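Local coordinates for SsfS6 (Streptomyces sp. SF2575, PDB 4FZR), which belongs to the erythromycin biosynthesis CIII-like family and has the two-domain GT-B fold, each domain built on a parallel beta-sheet flanked by helices, at residues W80-N85 / Y104-L109; P124-T129 / G144-E149; T203-V208 / A389-L394; A342-E347 / G373-L378. One frame throughout, in Å; residues are numbered along the deposited sequence.

Contact 1 (W80-N85 / Y104-L109); sequences WDREGN and YGRLVL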
# COMPACT_ATOMS: atom_id res chain seq x y z
N TRP A 80 11.91 28.60 15.63
CA TRP A 80 11.33 29.40 16.71
C TRP A 80 11.08 28.56 17.95
O TRP A 80 10.50 27.47 17.86
CB TRP A 80 10.02 30.08 16.27
CG TRP A 80 10.23 31.20 15.29
CD1 TRP A 80 10.32 32.54 15.57
CD2 TRP A 80 10.37 31.08 13.87
NE1 TRP A 80 10.50 33.25 14.41
CE2 TRP A 80 10.54 32.38 13.36
CE3 TRP A 80 10.36 30.00 12.99
CZ2 TRP A 80 10.70 32.63 11.99
CZ3 TRP A 80 10.53 30.24 11.64
CH2 TRP A 80 10.69 31.55 11.15
N ASP A 81 11.51 29.06 19.10
CA ASP A 81 11.31 28.35 20.36
C ASP A 81 9.93 28.63 20.95
O ASP A 81 9.13 29.37 20.37
CB ASP A 81 12.44 28.64 21.36
CG ASP A 81 12.50 30.10 21.80
OD1 ASP A 81 11.46 30.79 21.80
OD2 ASP A 81 13.61 30.56 22.17
N ARG A 82 9.65 28.03 22.09
CA ARG A 82 8.31 28.09 22.69
C ARG A 82 7.91 29.50 23.11
O ARG A 82 6.72 29.80 23.24
CB ARG A 82 8.22 27.14 23.87
CG ARG A 82 8.41 25.68 23.47
CD ARG A 82 8.12 24.72 24.60
NE ARG A 82 6.77 24.89 25.14
CZ ARG A 82 6.11 23.96 25.83
NH1 ARG A 82 6.66 22.77 26.06
NH2 ARG A 82 4.89 24.22 26.27
N GLU A 83 8.89 30.38 23.32
CA GLU A 83 8.60 31.74 23.76
C GLU A 83 8.30 32.65 22.57
O GLU A 83 7.94 33.81 22.75
CB GLU A 83 9.79 32.30 24.55
CG GLU A 83 10.29 31.38 25.65
CD GLU A 83 9.93 31.88 27.04
OE1 GLU A 83 10.84 31.97 27.89
OE2 GLU A 83 8.74 32.17 27.28
N GLY A 84 8.47 32.13 21.36
CA GLY A 84 8.25 32.91 20.16
C GLY A 84 9.51 33.64 19.74
O GLY A 84 9.46 34.59 18.96
N ASN A 85 10.65 33.20 20.27
CA ASN A 85 11.94 33.80 19.95
C ASN A 85 12.68 32.99 18.89
O ASN A 85 12.73 31.76 18.95
CB ASN A 85 12.81 33.90 21.20
CG ASN A 85 12.19 34.76 22.28
OD1 ASN A 85 11.44 35.70 21.99
ND2 ASN A 85 12.49 34.45 23.53
N TYR A 104 11.80 18.82 17.33
CA TYR A 104 10.88 17.68 17.32
C TYR A 104 9.92 17.72 18.50
O TYR A 104 8.79 17.23 18.41
CB TYR A 104 11.65 16.37 17.31
CG TYR A 104 12.26 16.02 15.97
CD1 TYR A 104 11.45 15.79 14.87
CD2 TYR A 104 13.63 15.91 15.82
CE1 TYR A 104 12.00 15.47 13.64
CE2 TYR A 104 14.19 15.60 14.60
CZ TYR A 104 13.37 15.38 13.51
OH TYR A 104 13.93 15.06 12.30
N GLY A 105 10.37 18.30 19.61
CA GLY A 105 9.52 18.43 20.78
C GLY A 105 8.43 19.46 20.56
O GLY A 105 7.31 19.32 21.05
N ARG A 106 8.75 20.51 19.81
CA ARG A 106 7.79 21.58 19.56
C ARG A 106 6.84 21.20 18.43
O ARG A 106 5.75 21.77 18.32
CB ARG A 106 8.53 22.88 19.23
CG ARG A 106 9.35 23.41 20.39
CD ARG A 106 9.76 24.85 20.16
NE ARG A 106 10.78 25.00 19.13
CZ ARG A 106 12.09 24.87 19.34
NH1 ARG A 106 12.55 24.58 20.55
NH2 ARG A 106 12.94 25.03 18.34
N LEU A 107 7.25 20.25 17.59
CA LEU A 107 6.37 19.72 16.55
C LEU A 107 5.17 19.05 17.20
O LEU A 107 4.06 19.08 16.68
CB LEU A 107 7.12 18.72 15.67
CG LEU A 107 6.26 17.90 14.70
CD1 LEU A 107 5.46 18.80 13.77
CD2 LEU A 107 7.13 16.94 13.90
N VAL A 108 5.40 18.44 18.36
CA VAL A 108 4.35 17.77 19.11
C VAL A 108 3.24 18.75 19.50
O VAL A 108 2.06 18.39 19.49
CB VAL A 108 4.90 17.14 20.39
CG1 VAL A 108 3.79 16.49 21.18
CG2 VAL A 108 5.99 16.13 20.05
N LEU A 109 3.63 19.97 19.83
CA LEU A 109 2.70 20.99 20.30
C LEU A 109 1.73 21.42 19.20
O LEU A 109 0.61 21.85 19.48
CB LEU A 109 3.46 22.22 20.80
CG LEU A 109 4.49 21.99 21.91
CD1 LEU A 109 5.09 23.31 22.37
CD2 LEU A 109 3.84 21.26 23.08

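Contact 2 (P124-T129 / G144-E149); sequences PDLVLT and GIPWIE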
# COMPACT_ATOMS: atom_id res chain seq x y z
N PRO A 124 -7.95 3.79 19.45
CA PRO A 124 -6.94 2.78 19.11
C PRO A 124 -6.54 1.92 20.30
O PRO A 124 -6.60 2.36 21.44
CB PRO A 124 -5.75 3.63 18.65
CG PRO A 124 -5.93 4.93 19.31
CD PRO A 124 -7.41 5.15 19.41
N ASP A 125 -6.14 0.69 20.00
CA ASP A 125 -5.56 -0.19 21.00
C ASP A 125 -4.07 0.08 21.08
O ASP A 125 -3.42 -0.24 22.08
CB ASP A 125 -5.77 -1.66 20.63
CG ASP A 125 -7.17 -1.94 20.12
OD1 ASP A 125 -8.15 -1.50 20.76
OD2 ASP A 125 -7.29 -2.62 19.08
N LEU A 126 -3.52 0.66 20.02
CA LEU A 126 -2.08 0.72 19.85
C LEU A 126 -1.67 1.96 19.06
O LEU A 126 -2.39 2.39 18.16
CB LEU A 126 -1.62 -0.53 19.10
CG LEU A 126 -0.21 -1.08 19.32
CD1 LEU A 126 0.20 -0.99 20.78
CD2 LEU A 126 -0.18 -2.52 18.86
N VAL A 127 -0.53 2.53 19.42
CA VAL A 127 0.06 3.62 18.66
C VAL A 127 1.38 3.14 18.06
O VAL A 127 2.25 2.66 18.78
CB VAL A 127 0.32 4.88 19.53
CG1 VAL A 127 1.04 5.95 18.71
CG2 VAL A 127 -0.99 5.43 20.07
N LEU A 128 1.50 3.25 16.74
CA LEU A 128 2.76 3.00 16.06
C LEU A 128 3.35 4.33 15.60
O LEU A 128 2.64 5.18 15.05
CB LEU A 128 2.55 2.08 14.86
CG LEU A 128 3.65 2.05 13.79
CD1 LEU A 128 4.97 1.54 14.37
CD2 LEU A 128 3.22 1.19 12.61
N THR A 129 4.64 4.52 15.84
CA THR A 129 5.26 5.81 15.57
C THR A 129 6.75 5.70 15.28
O THR A 129 7.37 4.65 15.45
CB THR A 129 5.05 6.77 16.76
OG1 THR A 129 5.38 8.10 16.37
CG2 THR A 129 5.90 6.34 17.94
N GLY A 144 -3.54 5.94 28.07
CA GLY A 144 -3.15 4.73 28.77
C GLY A 144 -3.19 3.49 27.89
O GLY A 144 -3.79 2.48 28.27
N ILE A 145 -2.57 3.57 26.72
CA ILE A 145 -2.46 2.43 25.82
C ILE A 145 -1.00 2.24 25.39
O ILE A 145 -0.23 3.20 25.41
CB ILE A 145 -3.35 2.60 24.56
CG1 ILE A 145 -2.86 3.77 23.71
CG2 ILE A 145 -4.81 2.76 24.96
CD1 ILE A 145 -3.70 4.03 22.49
N PRO A 146 -0.62 1.01 25.03
CA PRO A 146 0.76 0.72 24.62
C PRO A 146 1.13 1.41 23.30
O PRO A 146 0.24 1.75 22.53
CB PRO A 146 0.76 -0.81 24.44
CG PRO A 146 -0.67 -1.18 24.25
CD PRO A 146 -1.47 -0.20 25.03
N TRP A 147 2.42 1.60 23.06
CA TRP A 147 2.86 2.17 21.79
C TRP A 147 4.11 1.46 21.28
O TRP A 147 4.85 0.86 22.05
CB TRP A 147 3.10 3.68 21.90
CG TRP A 147 4.22 4.07 22.80
CD1 TRP A 147 4.22 4.06 24.17
CD2 TRP A 147 5.51 4.54 22.41
NE1 TRP A 147 5.43 4.49 24.65
CE2 TRP A 147 6.24 4.80 23.59
CE3 TRP A 147 6.12 4.78 21.17
CZ2 TRP A 147 7.56 5.27 23.57
CZ3 TRP A 147 7.43 5.25 21.15
CH2 TRP A 147 8.13 5.49 22.34
N ILE A 148 4.33 1.53 19.97
CA ILE A 148 5.46 0.87 19.35
C ILE A 148 6.36 1.91 18.69
O ILE A 148 5.87 2.86 18.07
CB ILE A 148 5.00 -0.16 18.31
CG1 ILE A 148 4.35 -1.35 19.02
CG2 ILE A 148 6.18 -0.65 17.48
CD1 ILE A 148 3.14 -1.87 18.32
N GLU A 149 7.66 1.72 18.84
CA GLU A 149 8.65 2.67 18.35
C GLU A 149 9.44 2.03 17.22
O GLU A 149 10.07 1.00 17.41
CB GLU A 149 9.59 3.06 19.50
CG GLU A 149 10.69 4.04 19.13
CD GLU A 149 11.68 4.26 20.26
OE1 GLU A 149 12.30 3.28 20.71
OE2 GLU A 149 11.83 5.42 20.71

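Contact 3 (T203-V208 / A389-L394); sequences TKMRYV and ADIVRL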
# COMPACT_ATOMS: atom_id res chain seq x y z
N THR A 203 14.46 -4.61 19.09
CA THR A 203 14.20 -5.78 18.27
C THR A 203 14.58 -5.46 16.83
O THR A 203 14.11 -4.47 16.27
CB THR A 203 12.70 -6.17 18.31
OG1 THR A 203 12.26 -6.22 19.67
CG2 THR A 203 12.48 -7.52 17.66
N LYS A 204 15.45 -6.27 16.25
CA LYS A 204 15.87 -6.05 14.87
C LYS A 204 14.71 -6.28 13.91
O LYS A 204 13.84 -7.11 14.16
CB LYS A 204 17.02 -7.00 14.50
CG LYS A 204 18.36 -6.65 15.14
CD LYS A 204 18.78 -5.24 14.80
CE LYS A 204 20.15 -4.92 15.34
NZ LYS A 204 20.53 -3.50 15.10
N MSE A 205 14.71 -5.52 12.81
CA MSE A 205 13.74 -5.72 11.74
C MSE A 205 14.37 -5.41 10.39
O MSE A 205 15.12 -4.45 10.26
CB MSE A 205 12.51 -4.84 11.94
CG MSE A 205 11.38 -5.15 10.95
SE MSE A 205 10.10 -3.70 10.63
CE MSE A 205 9.03 -3.79 12.21
N ARG A 206 14.06 -6.22 9.39
CA ARG A 206 14.54 -6.01 8.04
C ARG A 206 13.87 -4.79 7.42
O ARG A 206 12.65 -4.64 7.49
CB ARG A 206 14.25 -7.25 7.19
CG ARG A 206 14.72 -7.15 5.75
CD ARG A 206 14.30 -8.37 4.96
NE ARG A 206 14.54 -8.22 3.53
CZ ARG A 206 14.25 -9.15 2.62
NH1 ARG A 206 13.71 -10.31 3.00
NH2 ARG A 206 14.50 -8.93 1.34
N TYR A 207 14.67 -3.90 6.83
CA TYR A 207 14.15 -2.69 6.22
C TYR A 207 13.61 -2.99 4.83
O TYR A 207 14.37 -3.32 3.92
CB TYR A 207 15.25 -1.64 6.12
CG TYR A 207 14.79 -0.34 5.49
CD1 TYR A 207 14.15 0.63 6.25
CD2 TYR A 207 15.01 -0.08 4.14
CE1 TYR A 207 13.74 1.82 5.69
CE2 TYR A 207 14.61 1.11 3.57
CZ TYR A 207 13.97 2.06 4.35
OH TYR A 207 13.56 3.25 3.79
N VAL A 208 12.30 -2.88 4.68
CA VAL A 208 11.67 -3.01 3.37
C VAL A 208 11.49 -1.61 2.79
O VAL A 208 10.81 -0.77 3.38
CB VAL A 208 10.31 -3.74 3.47
CG1 VAL A 208 9.59 -3.72 2.12
CG2 VAL A 208 10.51 -5.17 3.95
N ALA A 389 6.38 -8.47 8.54
CA ALA A 389 5.34 -9.46 8.83
C ALA A 389 5.67 -10.23 10.11
O ALA A 389 4.79 -10.51 10.92
CB ALA A 389 5.18 -10.42 7.66
N ASP A 390 6.96 -10.56 10.29
CA ASP A 390 7.42 -11.24 11.49
C ASP A 390 7.15 -10.37 12.73
O ASP A 390 6.65 -10.86 13.75
CB ASP A 390 8.92 -11.57 11.42
CG ASP A 390 9.28 -12.55 10.31
OD1 ASP A 390 8.43 -13.40 9.94
OD2 ASP A 390 10.42 -12.49 9.81
N ILE A 391 7.48 -9.09 12.62
CA ILE A 391 7.31 -8.15 13.73
C ILE A 391 5.85 -7.99 14.16
O ILE A 391 5.56 -7.77 15.33
CB ILE A 391 7.88 -6.76 13.38
CG1 ILE A 391 9.41 -6.82 13.31
CG2 ILE A 391 7.42 -5.71 14.39
CD1 ILE A 391 10.07 -7.35 14.56
N VAL A 392 4.93 -8.09 13.20
CA VAL A 392 3.52 -7.99 13.52
C VAL A 392 3.10 -9.12 14.45
O VAL A 392 2.33 -8.92 15.39
CB VAL A 392 2.63 -8.00 12.25
CG1 VAL A 392 1.16 -8.11 12.63
CG2 VAL A 392 2.87 -6.74 11.43
N ARG A 393 3.63 -10.32 14.20
CA ARG A 393 3.35 -11.46 15.06
C ARG A 393 3.85 -11.20 16.48
O ARG A 393 3.18 -11.52 17.46
CB ARG A 393 3.97 -12.73 14.50
CG ARG A 393 3.32 -13.19 13.21
CD ARG A 393 4.00 -14.40 12.62
NE ARG A 393 4.19 -14.24 11.18
CZ ARG A 393 5.38 -14.25 10.57
NH1 ARG A 393 6.51 -14.39 11.25
NH2 ARG A 393 5.44 -14.09 9.26
N LEU A 394 5.03 -10.61 16.58
CA LEU A 394 5.56 -10.19 17.87
C LEU A 394 4.59 -9.23 18.55
O LEU A 394 4.20 -9.44 19.70
CB LEU A 394 6.93 -9.52 17.71
CG LEU A 394 8.16 -10.42 17.84
CD1 LEU A 394 8.08 -11.62 16.92
CD2 LEU A 394 9.42 -9.61 17.56

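Contact 4 (A342-E347 / G373-L378); sequences AGAGVE and GNARRL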
# COMPACT_ATOMS: atom_id res chain seq x y z
N ALA A 342 32.03 0.93 7.39
CA ALA A 342 31.69 -0.42 6.95
C ALA A 342 32.22 -0.71 5.54
O ALA A 342 32.15 -1.85 5.07
CB ALA A 342 30.17 -0.61 6.99
N GLY A 343 32.74 0.32 4.88
CA GLY A 343 33.32 0.15 3.56
C GLY A 343 32.29 -0.04 2.46
O GLY A 343 32.62 -0.46 1.36
N ALA A 344 31.03 0.29 2.76
CA ALA A 344 29.95 0.09 1.81
C ALA A 344 29.74 1.32 0.94
O ALA A 344 28.99 1.28 -0.04
CB ALA A 344 28.67 -0.28 2.53
N GLY A 345 30.39 2.42 1.29
CA GLY A 345 30.27 3.64 0.51
C GLY A 345 31.21 4.72 1.01
O GLY A 345 31.94 4.51 1.98
N VAL A 346 31.20 5.87 0.35
CA VAL A 346 32.05 6.97 0.77
C VAL A 346 31.24 8.17 1.24
O VAL A 346 30.31 8.62 0.56
CB VAL A 346 33.01 7.42 -0.36
CG1 VAL A 346 33.81 8.63 0.09
CG2 VAL A 346 33.94 6.28 -0.74
N GLU A 347 31.59 8.68 2.42
CA GLU A 347 31.00 9.90 2.94
C GLU A 347 31.84 11.09 2.49
O GLU A 347 33.02 11.18 2.84
CB GLU A 347 30.95 9.86 4.46
CG GLU A 347 30.38 11.12 5.11
CD GLU A 347 30.84 11.30 6.54
OE1 GLU A 347 30.12 11.96 7.32
OE2 GLU A 347 31.94 10.81 6.89
N GLY A 373 31.29 -5.37 -2.67
CA GLY A 373 31.40 -6.51 -1.78
C GLY A 373 30.82 -6.24 -0.40
O GLY A 373 30.02 -7.02 0.11
N ASN A 374 31.23 -5.13 0.21
CA ASN A 374 30.70 -4.72 1.50
C ASN A 374 29.21 -4.39 1.47
O ASN A 374 28.46 -4.77 2.37
CB ASN A 374 31.48 -3.52 2.03
CG ASN A 374 32.68 -3.93 2.86
OD1 ASN A 374 32.55 -4.74 3.79
ND2 ASN A 374 33.85 -3.39 2.54
N ALA A 375 28.78 -3.69 0.42
CA ALA A 375 27.38 -3.33 0.25
C ALA A 375 26.51 -4.59 0.18
O ALA A 375 25.47 -4.67 0.82
CB ALA A 375 27.19 -2.49 -1.00
N ARG A 376 26.97 -5.56 -0.60
CA ARG A 376 26.24 -6.81 -0.77
C ARG A 376 26.28 -7.65 0.51
O ARG A 376 25.31 -8.35 0.82
CB ARG A 376 26.83 -7.62 -1.93
CG ARG A 376 26.66 -6.98 -3.29
CD ARG A 376 27.19 -7.88 -4.38
NE ARG A 376 26.93 -7.34 -5.72
CZ ARG A 376 27.34 -7.92 -6.84
NH1 ARG A 376 28.03 -9.05 -6.80
NH2 ARG A 376 27.05 -7.36 -8.01
N ARG A 377 27.38 -7.57 1.24
CA ARG A 377 27.49 -8.27 2.52
C ARG A 377 26.43 -7.75 3.49
O ARG A 377 25.77 -8.53 4.17
CB ARG A 377 28.89 -8.09 3.13
CG ARG A 377 29.00 -8.61 4.56
CD ARG A 377 30.39 -8.44 5.14
NE ARG A 377 30.82 -7.04 5.15
CZ ARG A 377 30.39 -6.12 6.01
NH1 ARG A 377 29.51 -6.43 6.95
NH2 ARG A 377 30.85 -4.88 5.93
N LEU A 378 26.29 -6.43 3.54
CA LEU A 378 25.33 -5.79 4.44
C LEU A 378 23.89 -6.07 4.01
O LEU A 378 23.03 -6.35 4.85
CB LEU A 378 25.57 -4.28 4.47
CG LEU A 378 26.83 -3.85 5.22
CD1 LEU A 378 27.11 -2.38 4.99
CD2 LEU A 378 26.70 -4.14 6.71

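Contact 1 (W80-N85 / Y104-L109)
Asp81, whose CA rests on the guanidinium of Arg106, holds two backbone N-H groups with its OD1. The firmer bond comes from Asn85 N, 3.0 Å from Asp81 OD1, and meets the oxygen from above the carboxylate plane. Glu83 N gives a second, weak bond to the same atom. Asp81 CG sits between its own backbone N and carbonyl carbon (chi1 64°), which puts CG on the side of Glu83 N and Asn85 N. Gly84 N also bonds to Asp81 O, closing a type I beta turn from Asp81 to Gly84, and Asp81 N bonds to Asn85 O.

This turn belongs to the loop between helix 74-78 and the long helix 93-122 of the N-terminal GT-B domain. It packs against that helix through Arg106 and Leu109. Arg106 reaches from the helix to the loop, and its chain bends at chi3 (-72°). Its NE lies 2.8 Å from Trp80 O. Asp81 CA stands 3.6 Å above the guanidinium plane, toward its rim. The polar end of Arg106 is secured beyond the turn, with NH1 in a salt bridge to Glu167 and NE bonded to Val77 O.

Arg82 crosses Arg106 obliquely, and its CG packs 3.7 Å from Arg106 CD. The two guanidinium planes are turned 57° apart. Leu109 CD1 sits over the centre of the Arg82 guanidinium, 3.6 Å from Arg82 NE. Arg82 NH2 forms a salt bridge with Glu171 of helix 169-173, which Leu109 also touches.

Contact 2 (P124-T129 / G144-E149)
Leu126 and Ile148 meet through their methyls, with Leu126 CD2 3.4 Å from Ile148 CD1. The other methyl, Leu126 CD1, lies 3.6 Å from Pro146 CG. Further along, Leu128 CD1 touches Ile148 CG2. Leu128 also packs on Leu35 and Leu39 of helix 33-41, which lies on this face of the sheet at Leu128.

The other face carries Val127, Thr129, Trp147 and Glu149. Here Val127 CB lies 3.8 Å from Trp147 CB. Val127 CG2 also meets CD1 of Ile145. The same methyl touches Pro124 CG, the Pro124 and Ile145 side chains crossing at about a right angle. Thr129 CG2 comes obliquely to the Trp147 ring, 3.6 Å from its CE3. Helix 135-143 packs on this face through Pro137 and Ala140. That helix links the two strands, so the segments form the strand pair of a beta-alpha-beta crossover in the parallel sheet of the N-terminal domain. Their axes lie 16° from parallel.

The backbone ladder has three rungs. Val127 N bonds to Pro146 O. Ile148 N bonds to Val127 O at 2.6 Å, and Trp147 CA adds a CA-H...O contact to the same oxygen. Thr129 N bonds to Ile148 O at 3.0 Å.

The polar ends find partners beyond the two strands: Trp147 NE1 bonds to Pro181 O, Thr129 OG1 to Ile21 O and Ser133 O, and Glu149 OE1 to Ser186 OG, while Glu149 OE2 forms a salt bridge with Lys161.

Contact 3 (T203-V208 / A389-L394)
Ile391 and Leu394 rest on Thr203 and Met205, where helix 388-395 at the C-terminal end of the chain lies against the last strand of the N-terminal sheet. A C-terminal helix that returns to the N-terminal domain is a known feature of the GT-B fold. Ala389, near the start of the helix, packs on Ala42 of the second subunit, and Arg393, a turn further on, comes close to the like charge of Arg393 of that subunit. Asp390 follows Ala389. Its OD1 forms a salt bridge with Arg393 NH1. At 2.5 Å, the Asp390 OD1 to Arg393 NH1 distance is doubtful.

Ile391 carries most of the apolar contact. Its CG1 is anti to the carbonyl carbon (chi1 -70°) and meets the selenomethionine at Met205. Met205 CG lies 3.5 Å from Ile391 CG1. The Met205 chain bends at chi3 (-78°), which swings CE round beside CG1 and CG2 of Ile391. This approach is very tight, and the exact place of the methyl is uncertain. Ile391 CD1 reaches on to Lys204 O and to Thr203 CG2, 3.9 Å away. Leu185 and Ile187 of strand 185-188 also touch Ile391.

Val392 turns its CB away from the strand, and its side chain packs on Ala38 and Leu39 of helix 33-41. At Arg393, one face of the guanidinium has Ala389 O over the centre, 3.7 Å above the plane. Leu394 completes the contact: its CD2 meets Thr203 CG2 tip to tip at 3.7 Å.

Contact 4 (A342-E347 / G373-L378)
A Schellman motif at Gly343, which ends helix 333-341, packs against Asn374 and its neighbours on helix 370-382 in the C-terminal GT-B domain. The chain then enters the edge strand 345-347. Gly343 has positive phi (75°) and lies beside Asn374.

Asn374 comes up to the carbonyls of Ala342 and Gly343. Its CB is 3.3 Å from Gly343 O, and ND2 gives the same oxygen a weak hydrogen bond. Arg377, one turn on, grips Asn374 OD1 side-on with two nitrogens. Arg377 NH2 is 2.7 Å from Asn374 OD1 and NE is 3.2 Å from it, with the oxygen in the guanidinium plane. Ala342 O also lies at the edge of that guanidinium.

Beside this polar patch the contact is apolar. Leu378 CD1 lies 3.6 Å from Ala344 CB and 4.1 Å from Ala342 CB. Ala344 CB also touches Ala375 CB at 4.4 Å, so small residues let the backbones come close: the CA atoms of Ala344 and Ala375 are 4.6 Å apart.

Two bonds from Arg377 to OD1 fix the rotation of the Asn374 amide and leave ND2 to the weak bonds to Gly343 O and Ser370 O. The positive guanidinium probably also suits the carbonyl-rich end of helix 333-341.

Overall arrangement
Contacts 1 and 2 lie in the N-terminal domain and contact 4 in the C-terminal one; contact 3 brings the C-terminal helix 388-395 back to the N-terminal sheet. Contacts 1, 2 and 3 open in that order. Contact 4 falls, along the chain, between the two segments of contact 3. Helix 93-122 of contact 1 leads directly into strand 126-130 of contact 2, though the centres are 24 Å apart. Contacts 2 and 3 share one parallel sheet, with centres 16 Å apart. Contacts 1 and 4 are farthest apart, with centres 38 Å apart, on opposite sides of the chain's centre. Helix 370-382 of contact 4 precedes helix 388-395, so this final run of chain links the two domains.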